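Local coordinates for uncharacterized protein (Bacteroides ovatus, PDB 4ID2), which is of unknown function but belongs to the DUF4738 family and adopts a beta-barrel-like fold made largely of antiparallel strands, at residues A[45-50]-A[73-78]; A[36-41]-A[111-116]; A[105-110]-A[128-133]; A[68-73]-A[89-94]. One frame throughout, in Å; residues are numbered along the deposited sequence. Where two conformers were deposited one is given.

Contact 1 (A[45-50]-A[73-78]); sequences YHSLVS and IVLHLT
Residues 45-50 and 73-78 run antiparallel at 172°, and six backbone hydrogen bonds join them in the pairs His46-Thr78, Leu48-His76 and Ser50-Val74. The shortest, from His76 N to Leu48 O (2.8 Å), arrives nearly along the C=O axis.

Tyr45 shows how a side chain leaves such a pairing. Its CB lies 3.7 Å from Thr78 O, and CG is still 4.0 Å from that oxygen. Because CG stands anti to the carbonyl carbon (chi1 -72°), the ring swings out beside Leu77, whose CD1 meets Tyr45 CD2 at the ring edge, 3.8 Å away. At the tip, OH hydrogen-bonds Arg79, just beyond the neighbouring segment.

Further along the same face, Leu75 CD1 touches both Ser47 OG and Val49 CG2, while Val49 CG1 presses on Ile73 CG2 at a tight 3.3 Å. Ser47 OG is satisfied by Tyr123 OH. The other face carries His46, Leu48 and Ser50 beside Thr78, His76 and Val74; there one water gives a proton to Val74 O.

Strand 33-40 pairs with the outer side of 45-50 and strand 82-89 with that of 73-78, while strand 121-128 covers Tyr45, Leu75 and Leu77.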
loop_
_atom_site.group_PDB
_atom_site.type_symbol
_atom_site.label_atom_id
_atom_site.label_comp_id
_atom_site.label_asym_id
_atom_site.label_seq_id
_atom_site.Cartn_x
_atom_site.Cartn_y
_atom_site.Cartn_z
ATOM N N TYR A 45 30.915 -6.240 -5.734
ATOM C CA TYR A 45 30.564 -4.850 -6.056
ATOM C C TYR A 45 30.748 -3.953 -4.851
ATOM O O TYR A 45 30.540 -4.407 -3.734
ATOM C CB TYR A 45 29.095 -4.733 -6.504
ATOM C CG TYR A 45 28.818 -5.305 -7.871
ATOM C CD1 TYR A 45 28.816 -6.676 -8.083
ATOM C CD2 TYR A 45 28.499 -4.480 -8.943
ATOM C CE1 TYR A 45 28.582 -7.212 -9.344
ATOM C CE2 TYR A 45 28.235 -5.008 -10.203
ATOM C CZ TYR A 45 28.225 -6.379 -10.386
ATOM O OH TYR A 45 27.994 -6.917 -11.630
ATOM N N HIS A 46 31.079 -2.678 -5.080
ATOM C CA HIS A 46 31.179 -1.636 -4.051
ATOM C C HIS A 46 30.210 -0.544 -4.456
ATOM O O HIS A 46 30.262 -0.107 -5.601
ATOM C CB HIS A 46 32.612 -1.083 -3.929
ATOM C CG HIS A 46 33.550 -1.945 -3.146
ATOM N ND1 HIS A 46 33.649 -3.305 -3.378
ATOM C CD2 HIS A 46 34.468 -1.595 -2.216
ATOM C CE1 HIS A 46 34.582 -3.748 -2.548
ATOM N NE2 HIS A 46 35.091 -2.756 -1.817
ATOM N N SER A 47 29.295 -0.140 -3.568
ATOM C CA SER A 47 28.294 0.873 -3.885
ATOM C C SER A 47 28.390 2.023 -2.916
ATOM O O SER A 47 28.138 1.827 -1.733
ATOM C CB SER A 47 26.901 0.258 -3.833
ATOM O OG SER A 47 25.892 1.222 -4.079
ATOM N N LEU A 48 28.749 3.216 -3.396
ATOM C CA LEU A 48 28.830 4.409 -2.556
ATOM C C LEU A 48 27.668 5.317 -2.919
ATOM O O LEU A 48 27.488 5.613 -4.105
ATOM C CB LEU A 48 30.179 5.123 -2.758
ATOM C CG LEU A 48 30.385 6.428 -1.965
ATOM C CD1 LEU A 48 30.487 6.164 -0.466
ATOM C CD2 LEU A 48 31.623 7.173 -2.451
ATOM N N VAL A 49 26.877 5.741 -1.914
ATOM C CA VAL A 49 25.749 6.645 -2.124
ATOM C C VAL A 49 25.953 7.869 -1.243
ATOM O O VAL A 49 26.257 7.722 -0.066
ATOM C CB VAL A 49 24.382 5.975 -1.867
ATOM C CG1 VAL A 49 23.256 6.947 -2.183
ATOM C CG2 VAL A 49 24.226 4.723 -2.718
ATOM N N SER A 50 25.822 9.079 -1.820
ATOM C CA SER A 50 26.022 10.331 -1.091
ATOM C C SER A 50 24.895 11.295 -1.348
ATOM O O SER A 50 24.730 11.730 -2.485
ATOM C CB SER A 50 27.335 10.992 -1.512
ATOM O OG SER A 50 28.445 10.144 -1.278
ATOM N N ILE A 73 21.496 12.920 -5.153
ATOM C CA ILE A 73 22.103 11.712 -4.613
ATOM C C ILE A 73 23.071 11.159 -5.641
ATOM O O ILE A 73 22.635 10.761 -6.713
ATOM C CB ILE A 73 21.049 10.657 -4.171
ATOM C CG1 ILE A 73 20.284 11.170 -2.930
ATOM C CG2 ILE A 73 21.745 9.338 -3.838
ATOM C CD1 ILE A 73 19.211 10.300 -2.399
ATOM N N VAL A 74 24.370 11.109 -5.319
ATOM C CA VAL A 74 25.363 10.530 -6.219
ATOM C C VAL A 74 25.469 9.046 -5.881
ATOM O O VAL A 74 25.797 8.717 -4.747
ATOM C CB VAL A 74 26.733 11.240 -6.126
ATOM C CG1 VAL A 74 27.768 10.555 -7.028
ATOM C CG2 VAL A 74 26.608 12.722 -6.487
ATOM N N LEU A 75 25.190 8.164 -6.850
ATOM C CA LEU A 75 25.312 6.719 -6.691
ATOM C C LEU A 75 26.504 6.275 -7.530
ATOM O O LEU A 75 26.460 6.403 -8.746
ATOM C CB LEU A 75 24.002 6.008 -7.107
ATOM C CG LEU A 75 24.039 4.486 -7.399
ATOM C CD1 LEU A 75 24.692 3.689 -6.299
ATOM C CD2 LEU A 75 22.629 3.934 -7.577
ATOM N N HIS A 76 27.600 5.834 -6.878
ATOM C CA HIS A 76 28.803 5.344 -7.557
ATOM C C HIS A 76 28.933 3.834 -7.322
ATOM O O HIS A 76 29.311 3.400 -6.233
ATOM C CB HIS A 76 30.067 6.084 -7.086
ATOM C CG HIS A 76 31.253 5.897 -7.992
ATOM N ND1 HIS A 76 32.431 6.581 -7.778
ATOM C CD2 HIS A 76 31.397 5.134 -9.104
ATOM C CE1 HIS A 76 33.254 6.211 -8.748
ATOM N NE2 HIS A 76 32.672 5.349 -9.576
ATOM N N LEU A 77 28.590 3.042 -8.342
ATOM C CA LEU A 77 28.655 1.582 -8.296
ATOM C C LEU A 77 29.891 1.098 -9.043
ATOM O O LEU A 77 30.055 1.446 -10.207
ATOM C CB LEU A 77 27.383 0.991 -8.934
ATOM C CG LEU A 77 27.270 -0.534 -8.955
ATOM C CD1 LEU A 77 27.311 -1.102 -7.545
ATOM C CD2 LEU A 77 26.010 -0.970 -9.681
ATOM N N THR A 78 30.746 0.284 -8.394
ATOM C CA THR A 78 31.961 -0.235 -9.029
ATOM C C THR A 78 32.064 -1.742 -8.864
ATOM O O THR A 78 31.489 -2.299 -7.940
ATOM C CB THR A 78 33.216 0.447 -8.463
ATOM O OG1 THR A 78 33.345 0.125 -7.087
ATOM C CG2 THR A 78 33.184 1.952 -8.615
HETATM O O HOH W 1 28.481 8.642 -4.186
#

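Contact 2 (A[36-41]-A[111-116]); sequences TDFKFK and IVYDKT
Aromatic stacking dominates where residues 36-41 of one sheet pass over 111-116 of the other. The rings of Phe38 and Tyr113 form an offset stack, their centroids 4.1 Å apart and their planes inclined by 18°. Tyr113 CE1 sits over the centre of the Phe38 ring, whereas Phe38 CD2, 3.5 Å from that carbon, lies nearer the rim of the tyrosine. Phe38 reaches this position with CG in the crowded place between backbone N and carbonyl carbon (chi1 61°); Tyr113 extends to meet it with CG anti to its own N. The Phe38 ring also meets that of Tyr45, nearly parallel to it.

Two threonines add methyl and CB contacts with the aromatic side chains. Thr36 CG2 approaches Tyr113 CD2 at 3.8 Å, its side chain crossing the tyrosine at about a right angle. Separately, Thr116 and Phe40 slide past one another in opposite directions, and Thr116 CB comes within 3.6 Å of Phe40 CD1.

The polar link is indirect: a water donates to Lys39 O (3.2 Å) and also hydrogen-bonds Tyr113 OH (3.1 Å).

A classic beta bulge sets Asp114 and Lys115 opposite the single residue Val122. A second subunit adds an antiparallel strand alongside Thr36-Phe38, and its Glu109 forms a salt bridge with Lys115. Within the chain, two strand axes 8.2 Å apart, crossing at 21° and joined through side chains, mark face-to-face packing of two beta sheets, in keeping with the barrel-like fold.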
loop_
_atom_site.group_PDB
_atom_site.type_symbol
_atom_site.label_atom_id
_atom_site.label_comp_id
_atom_site.label_asym_id
_atom_site.label_seq_id
_atom_site.Cartn_x
_atom_site.Cartn_y
_atom_site.Cartn_z
ATOM N N THR A 36 28.242 0.254 0.531
ATOM C CA THR A 36 27.742 -1.117 0.639
ATOM C C THR A 36 28.535 -2.060 -0.252
ATOM O O THR A 36 28.728 -1.772 -1.431
ATOM C CB THR A 36 26.250 -1.185 0.275
ATOM O OG1 THR A 36 25.549 -0.205 1.033
ATOM C CG2 THR A 36 25.640 -2.551 0.556
ATOM N N ASP A 37 28.958 -3.192 0.308
ATOM C CA ASP A 37 29.679 -4.237 -0.402
ATOM C C ASP A 37 28.780 -5.459 -0.508
ATOM O O ASP A 37 28.200 -5.888 0.495
ATOM C CB ASP A 37 30.992 -4.590 0.320
ATOM C CG ASP A 37 32.039 -3.492 0.312
ATOM O OD1 ASP A 37 31.886 -2.527 -0.467
ATOM O OD2 ASP A 37 33.011 -3.595 1.089
ATOM N N PHE A 38 28.642 -6.002 -1.722
ATOM C CA PHE A 38 27.816 -7.176 -1.969
ATOM C C PHE A 38 28.304 -7.915 -3.207
ATOM O O PHE A 38 29.110 -7.379 -3.973
ATOM C CB PHE A 38 26.347 -6.764 -2.139
ATOM C CG PHE A 38 26.109 -5.836 -3.305
ATOM C CD1 PHE A 38 25.829 -6.338 -4.568
ATOM C CD2 PHE A 38 26.181 -4.460 -3.146
ATOM C CE1 PHE A 38 25.638 -5.484 -5.644
ATOM C CE2 PHE A 38 26.000 -3.609 -4.225
ATOM C CZ PHE A 38 25.724 -4.123 -5.466
ATOM N N LYS A 39 27.797 -9.133 -3.405
ATOM C CA LYS A 39 28.120 -9.968 -4.561
ATOM C C LYS A 39 26.916 -10.045 -5.485
ATOM O O LYS A 39 25.780 -10.076 -5.010
ATOM C CB LYS A 39 28.535 -11.380 -4.124
ATOM C CG LYS A 39 29.982 -11.484 -3.690
ATOM C CD LYS A 39 30.314 -12.890 -3.215
ATOM C CE LYS A 39 31.706 -12.990 -2.640
ATOM N NZ LYS A 39 31.919 -14.281 -1.931
ATOM N N PHE A 40 27.156 -10.070 -6.794
ATOM C CA PHE A 40 26.097 -10.233 -7.790
ATOM C C PHE A 40 26.650 -11.062 -8.944
ATOM O O PHE A 40 27.701 -10.721 -9.493
ATOM C CB PHE A 40 25.552 -8.883 -8.267
ATOM C CG PHE A 40 24.522 -8.995 -9.365
ATOM C CD1 PHE A 40 23.411 -9.808 -9.213
ATOM C CD2 PHE A 40 24.657 -8.275 -10.543
ATOM C CE1 PHE A 40 22.448 -9.893 -10.213
ATOM C CE2 PHE A 40 23.693 -8.365 -11.545
ATOM C CZ PHE A 40 22.601 -9.180 -11.378
ATOM N N LYS A 41 25.992 -12.202 -9.249
ATOM C CA LYS A 41 26.440 -13.154 -10.267
ATOM C C LYS A 41 27.898 -13.587 -9.971
ATOM O O LYS A 41 28.706 -13.755 -10.886
ATOM C CB LYS A 41 26.277 -12.575 -11.689
ATOM C CG LYS A 41 24.826 -12.252 -12.035
ATOM C CD LYS A 41 24.630 -11.977 -13.519
ATOM C CE LYS A 41 23.173 -11.947 -13.913
ATOM N NZ LYS A 41 23.000 -11.742 -15.377
ATOM N N ILE A 111 18.406 6.823 -1.568
ATOM C CA ILE A 111 18.607 5.721 -2.515
ATOM C C ILE A 111 19.455 4.721 -1.737
ATOM O O ILE A 111 20.521 5.087 -1.234
ATOM C CB ILE A 111 19.221 6.174 -3.873
ATOM C CG1 ILE A 111 18.210 7.063 -4.657
ATOM C CG2 ILE A 111 19.610 4.948 -4.705
ATOM C CD1 ILE A 111 18.768 7.832 -5.884
ATOM N N VAL A 112 18.937 3.501 -1.572
ATOM C CA VAL A 112 19.481 2.479 -0.684
ATOM C C VAL A 112 19.650 1.133 -1.381
ATOM O O VAL A 112 18.657 0.637 -1.899
ATOM C CB VAL A 112 18.420 2.357 0.466
ATOM C CG1 VAL A 112 18.604 1.092 1.302
ATOM C CG2 VAL A 112 18.396 3.611 1.338
ATOM N N TYR A 113 20.838 0.471 -1.286
ATOM C CA TYR A 113 20.982 -0.888 -1.819
ATOM C C TYR A 113 19.914 -1.755 -1.157
ATOM O O TYR A 113 19.794 -1.724 0.071
ATOM C CB TYR A 113 22.393 -1.459 -1.541
ATOM C CG TYR A 113 22.496 -2.942 -1.840
ATOM C CD1 TYR A 113 22.613 -3.403 -3.146
ATOM C CD2 TYR A 113 22.381 -3.886 -0.827
ATOM C CE1 TYR A 113 22.661 -4.764 -3.431
ATOM C CE2 TYR A 113 22.414 -5.253 -1.102
ATOM C CZ TYR A 113 22.556 -5.687 -2.408
ATOM O OH TYR A 113 22.611 -7.024 -2.720
ATOM N N ASP A 114 19.121 -2.478 -1.954
ATOM C CA ASP A 114 18.055 -3.316 -1.434
ATOM C C ASP A 114 18.406 -4.787 -1.609
ATOM O O ASP A 114 18.555 -5.491 -0.620
ATOM C CB ASP A 114 16.715 -2.982 -2.113
ATOM C CG ASP A 114 15.549 -3.747 -1.520
ATOM O OD1 ASP A 114 15.183 -3.464 -0.361
ATOM O OD2 ASP A 114 15.021 -4.643 -2.203
ATOM N N LYS A 115 18.525 -5.254 -2.849
ATOM C CA LYS A 115 18.812 -6.662 -3.120
ATOM C C LYS A 115 19.298 -6.858 -4.545
ATOM O O LYS A 115 19.335 -5.903 -5.322
ATOM C CB LYS A 115 17.528 -7.506 -2.897
ATOM C CG LYS A 115 16.393 -7.217 -3.894
ATOM C CD LYS A 115 15.066 -7.777 -3.407
ATOM C CE LYS A 115 13.932 -7.556 -4.381
ATOM N NZ LYS A 115 12.627 -8.008 -3.823
ATOM N N THR A 116 19.659 -8.101 -4.880
ATOM C CA THR A 116 20.032 -8.514 -6.230
ATOM C C THR A 116 18.964 -9.465 -6.739
ATOM O O THR A 116 18.494 -10.310 -5.980
ATOM C CB THR A 116 21.408 -9.173 -6.262
ATOM O OG1 THR A 116 21.467 -10.223 -5.300
ATOM C CG2 THR A 116 22.534 -8.185 -6.055
HETATM O O HOH W 2 23.834 -9.810 -2.431
#

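Contact 3 (A[105-110]-A[128-133]); sequences KSILEG and CYPQTD
An antiparallel pair of strands opens here into a type II beta turn, Tyr129 to Thr132. The last hydrogen-bonded pair, Ile107 with Cys128, satisfies both backbones reciprocally: Ile107 N gives to Cys128 O at 2.7 Å, and Cys128 N returns a bond to Ile107 O at 2.8 Å. Both donors lie in the plane of the carbonyl they meet.

Beyond the pair, the turn satisfies its own opening carbonyl. Tyr129 O takes the Thr132 hydroxyl at 2.8 Å, from above the carbonyl plane, and a weak bond from Thr132 N. Ser106 OG bonds to Leu103 O, and Tyr129 OH weakly to Phe102 O. The carboxylate of Glu109 is held at both oxygens, OE1 by Ser126 OG and OE2 in a salt bridge to Lys115 of a second subunit. On the backbone, Ser126 pairs with Glu109 and Gly110 at once, a classic beta bulge.

Side chains complete the join. Ser106 CB lies over the face of the Tyr129 ring in a CH-pi contact, 4.1 Å from its centroid, while Ile107 CD1 meets Pro130 CG tip to tip. Cys128 SG, set between the backbone N and the carbonyl carbon (chi1 78°), is held against Ile107 CG1 at 3.5 Å.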
loop_
_atom_site.group_PDB
_atom_site.type_symbol
_atom_site.label_atom_id
_atom_site.label_comp_id
_atom_site.label_asym_id
_atom_site.label_seq_id
_atom_site.Cartn_x
_atom_site.Cartn_y
_atom_site.Cartn_z
ATOM N N LYS A 105 5.952 18.861 -5.141
ATOM C CA LYS A 105 5.787 19.090 -3.697
ATOM C C LYS A 105 6.682 18.179 -2.806
ATOM O O LYS A 105 6.622 18.323 -1.584
ATOM C CB LYS A 105 4.315 18.865 -3.291
ATOM C CG LYS A 105 3.313 19.800 -3.956
ATOM C CD LYS A 105 1.882 19.397 -3.597
ATOM C CE LYS A 105 0.836 20.238 -4.284
ATOM N NZ LYS A 105 -0.541 19.828 -3.898
ATOM N N SER A 106 7.496 17.258 -3.380
ATOM C CA SER A 106 8.325 16.316 -2.603
ATOM C C SER A 106 9.830 16.598 -2.721
ATOM O O SER A 106 10.233 17.354 -3.596
ATOM C CB SER A 106 8.060 14.886 -3.069
ATOM O OG SER A 106 8.707 14.580 -4.293
ATOM N N ILE A 107 10.660 15.955 -1.865
ATOM C CA ILE A 107 12.123 16.095 -1.921
ATOM C C ILE A 107 12.780 14.710 -1.972
ATOM O O ILE A 107 12.306 13.793 -1.302
ATOM C CB ILE A 107 12.707 16.951 -0.756
ATOM C CG1 ILE A 107 12.328 16.406 0.619
ATOM C CG2 ILE A 107 12.282 18.411 -0.905
ATOM C CD1 ILE A 107 13.090 17.050 1.763
ATOM N N LEU A 108 13.878 14.561 -2.754
ATOM C CA LEU A 108 14.596 13.290 -2.842
ATOM C C LEU A 108 15.179 12.987 -1.470
ATOM O O LEU A 108 15.955 13.782 -0.948
ATOM C CB LEU A 108 15.695 13.336 -3.925
ATOM C CG LEU A 108 16.468 12.024 -4.147
ATOM C CD1 LEU A 108 15.539 10.891 -4.581
ATOM C CD2 LEU A 108 17.575 12.197 -5.160
ATOM N N GLU A 109 14.756 11.884 -0.863
ATOM C CA GLU A 109 15.149 11.520 0.492
ATOM C C GLU A 109 16.304 10.547 0.523
ATOM O O GLU A 109 17.169 10.687 1.379
ATOM C CB GLU A 109 13.951 10.886 1.229
ATOM C CG GLU A 109 14.161 10.715 2.732
ATOM C CD GLU A 109 13.064 9.975 3.472
ATOM O OE1 GLU A 109 12.438 9.068 2.875
ATOM O OE2 GLU A 109 12.870 10.264 4.675
ATOM N N GLY A 110 16.249 9.501 -0.286
ATOM C CA GLY A 110 17.279 8.479 -0.221
ATOM C C GLY A 110 17.242 7.451 -1.330
ATOM O O GLY A 110 16.210 7.249 -1.973
ATOM N N CYS A 128 10.161 12.261 -0.245
ATOM C CA CYS A 128 9.335 12.524 0.932
ATOM C C CYS A 128 8.743 13.928 0.891
ATOM O O CYS A 128 9.242 14.799 0.181
ATOM C CB CYS A 128 10.153 12.311 2.200
ATOM S SG CYS A 128 11.270 13.678 2.598
ATOM N N TYR A 129 7.688 14.141 1.688
ATOM C CA TYR A 129 7.009 15.428 1.795
ATOM C C TYR A 129 7.521 16.130 3.039
ATOM O O TYR A 129 7.367 15.586 4.133
ATOM C CB TYR A 129 5.490 15.230 1.821
ATOM C CG TYR A 129 5.032 14.647 0.508
ATOM C CD1 TYR A 129 4.866 15.457 -0.611
ATOM C CD2 TYR A 129 4.980 13.271 0.319
ATOM C CE1 TYR A 129 4.567 14.918 -1.859
ATOM C CE2 TYR A 129 4.695 12.719 -0.927
ATOM C CZ TYR A 129 4.467 13.547 -2.010
ATOM O OH TYR A 129 4.203 13.002 -3.241
ATOM N N PRO A 130 8.180 17.304 2.905
ATOM C CA PRO A 130 8.736 17.977 4.092
ATOM C C PRO A 130 7.739 18.212 5.234
ATOM O O PRO A 130 6.545 18.410 4.990
ATOM C CB PRO A 130 9.229 19.316 3.539
ATOM C CG PRO A 130 9.474 19.083 2.113
ATOM C CD PRO A 130 8.488 18.057 1.670
ATOM N N GLN A 131 8.257 18.190 6.490
ATOM C CA GLN A 131 7.509 18.400 7.743
ATOM C C GLN A 131 6.485 17.272 8.035
ATOM O O GLN A 131 5.572 17.475 8.846
ATOM C CB GLN A 131 6.805 19.774 7.763
ATOM N N THR A 132 6.655 16.080 7.416
ATOM C CA THR A 132 5.776 14.918 7.635
ATOM C C THR A 132 6.594 13.633 7.561
ATOM O O THR A 132 7.742 13.654 7.105
ATOM C CB THR A 132 4.617 14.852 6.607
ATOM O OG1 THR A 132 5.123 14.475 5.325
ATOM C CG2 THR A 132 3.828 16.152 6.497
ATOM N N ASP A 133 5.974 12.509 7.958
ATOM C CA ASP A 133 6.600 11.186 7.908
ATOM C C ASP A 133 6.145 10.423 6.647
ATOM O O ASP A 133 6.374 9.216 6.560
ATOM C CB ASP A 133 6.250 10.387 9.187
#

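Contact 4 (A[68-73]-A[89-94]); sequences YVDNKI and FTKNDF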
loop_
_atom_site.group_PDB
_atom_site.type_symbol
_atom_site.label_atom_id
_atom_site.label_comp_id
_atom_site.label_asym_id
_atom_site.label_seq_id
_atom_site.Cartn_x
_atom_site.Cartn_y
_atom_site.Cartn_z
ATOM N N TYR A 68 11.982 24.430 1.765
ATOM C CA TYR A 68 13.007 23.397 1.906
ATOM C C TYR A 68 13.845 23.287 0.633
ATOM O O TYR A 68 13.282 23.306 -0.462
ATOM C CB TYR A 68 12.347 22.037 2.204
ATOM C CG TYR A 68 11.569 22.014 3.501
ATOM C CD1 TYR A 68 10.259 22.480 3.559
ATOM C CD2 TYR A 68 12.141 21.532 4.671
ATOM C CE1 TYR A 68 9.541 22.474 4.754
ATOM C CE2 TYR A 68 11.428 21.506 5.869
ATOM C CZ TYR A 68 10.125 21.981 5.908
ATOM O OH TYR A 68 9.393 21.979 7.078
ATOM N N VAL A 69 15.181 23.158 0.766
ATOM C CA VAL A 69 16.062 22.952 -0.389
ATOM C C VAL A 69 16.052 21.442 -0.695
ATOM O O VAL A 69 16.081 20.616 0.229
ATOM C CB VAL A 69 17.493 23.523 -0.191
ATOM C CG1 VAL A 69 18.336 22.648 0.710
ATOM C CG2 VAL A 69 18.202 23.701 -1.524
ATOM N N ASP A 70 15.962 21.087 -1.982
ATOM C CA ASP A 70 15.910 19.691 -2.412
ATOM C C ASP A 70 17.327 19.088 -2.439
ATOM O O ASP A 70 18.315 19.824 -2.347
ATOM C CB ASP A 70 15.241 19.598 -3.789
ATOM C CG ASP A 70 14.661 18.243 -4.147
ATOM O OD1 ASP A 70 14.872 17.274 -3.375
ATOM O OD2 ASP A 70 14.023 18.141 -5.204
ATOM N N ASN A 71 17.423 17.751 -2.552
ATOM C CA ASN A 71 18.706 17.054 -2.550
ATOM C C ASN A 71 19.041 16.387 -3.869
ATOM O O ASN A 71 18.158 16.083 -4.670
ATOM C CB ASN A 71 18.699 15.958 -1.470
ATOM C CG ASN A 71 18.353 16.461 -0.093
ATOM O OD1 ASN A 71 19.153 17.137 0.557
ATOM N ND2 ASN A 71 17.156 16.155 0.389
ATOM N N LYS A 72 20.338 16.109 -4.045
ATOM C CA LYS A 72 20.875 15.299 -5.131
ATOM C C LYS A 72 21.492 14.074 -4.471
ATOM O O LYS A 72 21.950 14.179 -3.330
ATOM C CB LYS A 72 21.893 16.055 -6.007
ATOM C CG LYS A 72 23.208 16.429 -5.328
ATOM C CD LYS A 72 24.114 17.212 -6.284
ATOM C CE LYS A 72 25.417 17.594 -5.631
ATOM N NZ LYS A 72 26.333 18.273 -6.582
ATOM N N ILE A 73 21.496 12.920 -5.153
ATOM C CA ILE A 73 22.103 11.712 -4.613
ATOM C C ILE A 73 23.071 11.159 -5.641
ATOM O O ILE A 73 22.635 10.761 -6.713
ATOM C CB ILE A 73 21.049 10.657 -4.171
ATOM C CG1 ILE A 73 20.284 11.170 -2.930
ATOM C CG2 ILE A 73 21.745 9.338 -3.838
ATOM C CD1 ILE A 73 19.211 10.300 -2.399
ATOM N N PHE A 89 21.664 11.600 -9.048
ATOM C CA PHE A 89 20.217 11.449 -9.050
ATOM C C PHE A 89 19.515 12.647 -8.429
ATOM O O PHE A 89 20.010 13.223 -7.465
ATOM C CB PHE A 89 19.765 10.191 -8.280
ATOM C CG PHE A 89 19.855 8.910 -9.066
ATOM C CD1 PHE A 89 18.824 8.516 -9.896
ATOM C CD2 PHE A 89 20.959 8.085 -8.958
ATOM C CE1 PHE A 89 18.909 7.337 -10.623
ATOM C CE2 PHE A 89 21.025 6.883 -9.673
ATOM C CZ PHE A 89 19.999 6.518 -10.490
ATOM N N THR A 90 18.331 12.970 -8.949
ATOM C CA THR A 90 17.416 13.977 -8.396
ATOM C C THR A 90 16.016 13.391 -8.500
ATOM O O THR A 90 15.822 12.425 -9.237
ATOM C CB THR A 90 17.533 15.343 -9.110
ATOM O OG1 THR A 90 17.021 15.245 -10.438
ATOM C CG2 THR A 90 18.946 15.871 -9.137
ATOM N N LYS A 91 15.032 13.975 -7.812
ATOM C CA LYS A 91 13.648 13.491 -7.907
ATOM C C LYS A 91 13.130 13.519 -9.373
ATOM O O LYS A 91 12.273 12.711 -9.728
ATOM C CB LYS A 91 12.711 14.300 -6.982
ATOM C CG LYS A 91 12.544 15.767 -7.367
ATOM C CD LYS A 91 11.629 16.485 -6.414
ATOM C CE LYS A 91 11.356 17.890 -6.888
ATOM N NZ LYS A 91 10.912 18.772 -5.782
ATOM N N ASN A 92 13.700 14.392 -10.231
ATOM C CA ASN A 92 13.306 14.513 -11.639
ATOM C C ASN A 92 13.656 13.257 -12.456
ATOM O O ASN A 92 13.010 13.023 -13.473
ATOM C CB ASN A 92 13.914 15.763 -12.265
ATOM C CG ASN A 92 13.649 17.003 -11.445
ATOM O OD1 ASN A 92 14.558 17.572 -10.840
ATOM N ND2 ASN A 92 12.383 17.371 -11.304
ATOM N N ASP A 93 14.592 12.405 -11.977
ATOM C CA ASP A 93 14.898 11.115 -12.622
ATOM C C ASP A 93 13.718 10.133 -12.559
ATOM O O ASP A 93 13.749 9.120 -13.252
ATOM C CB ASP A 93 16.121 10.441 -11.977
ATOM C CG ASP A 93 17.413 11.115 -12.351
ATOM O OD1 ASP A 93 17.852 10.945 -13.502
ATOM O OD2 ASP A 93 17.964 11.839 -11.506
ATOM N N PHE A 94 12.710 10.407 -11.707
ATOM C CA PHE A 94 11.510 9.595 -11.542
ATOM C C PHE A 94 10.277 10.279 -12.171
ATOM O O PHE A 94 9.159 9.846 -11.920
ATOM C CB PHE A 94 11.275 9.342 -10.038
ATOM C CG PHE A 94 12.463 8.715 -9.334
ATOM C CD1 PHE A 94 13.476 9.504 -8.807
ATOM C CD2 PHE A 94 12.577 7.338 -9.221
ATOM C CE1 PHE A 94 14.587 8.924 -8.188
ATOM C CE2 PHE A 94 13.693 6.760 -8.599
ATOM C CZ PHE A 94 14.689 7.559 -8.090
HETATM O O HOH W 3 13.556 20.488 -6.446
HETATM O O HOH W 4 15.830 15.999 -6.062
#
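Four partners grip Lys91 NZ: the carboxylate of Asp70 in a salt bridge (OD2 to NZ 3.2 Å), the carbonyl of Ser106, and, weakly, a water and the carbonyl of Ser104. The lysine reaches them from a 3-10 segment, 91-93, that follows, one residue on, the antiparallel beta pairing of Ile73 with Phe89. Its chain is extended beyond CG, and its methylenes run obliquely across Asp70 OD2, with CD only 3.2 Å from that oxygen.

Asp70 is itself well fixed. The water beside Lys91 NZ donates to OD2, while OD1 receives Asn71 N from above the carboxylate plane (2.7 Å) and also Leu108 N. The negative group thus probably balances the lysine charge in a buried setting. A second water bridges the segments, donating to Asn71 O and accepting from Lys91 N.

Two backbone bonds close the strand pair. Phe89 N meets Ile73 O at 2.7 Å, from above the carbonyl plane, and Ile73 N answers to Phe89 O, its donor lying in the plane. The Phe89 ring turns its edge to Ile73 O and packs on Ile111 and Ile140 of the facing sheet. The 3-10 turn is tied back at its start, where the carboxylate of Asp93 bends round so that OD2 accepts Thr90 N at 2.8 Å, nearly along its own C-O axis.

Contacts 1 and 4 both use strand 67-79 and share Ile73, their centres 16 Å apart; contacts 2 and 3, with centres about 24 Å apart, both use strand 107-116. Contact 2, between the sheets, closes the longest stretch of chain and encloses contacts 1 and 4, whereas contact 3 comes after both of these and crosses contact 2 along the chain. The closest pairs, 1 with 2 and 3 with 4, each have centres about 10 Å apart. Contact 3 lies across the chain's centre from contacts 1 and 2, and contact 4 across it from contact 2. Ile73 packs against Leu108 and Ile111, and Ile111 against Phe89, joining the two sheets of the barrel-like fold.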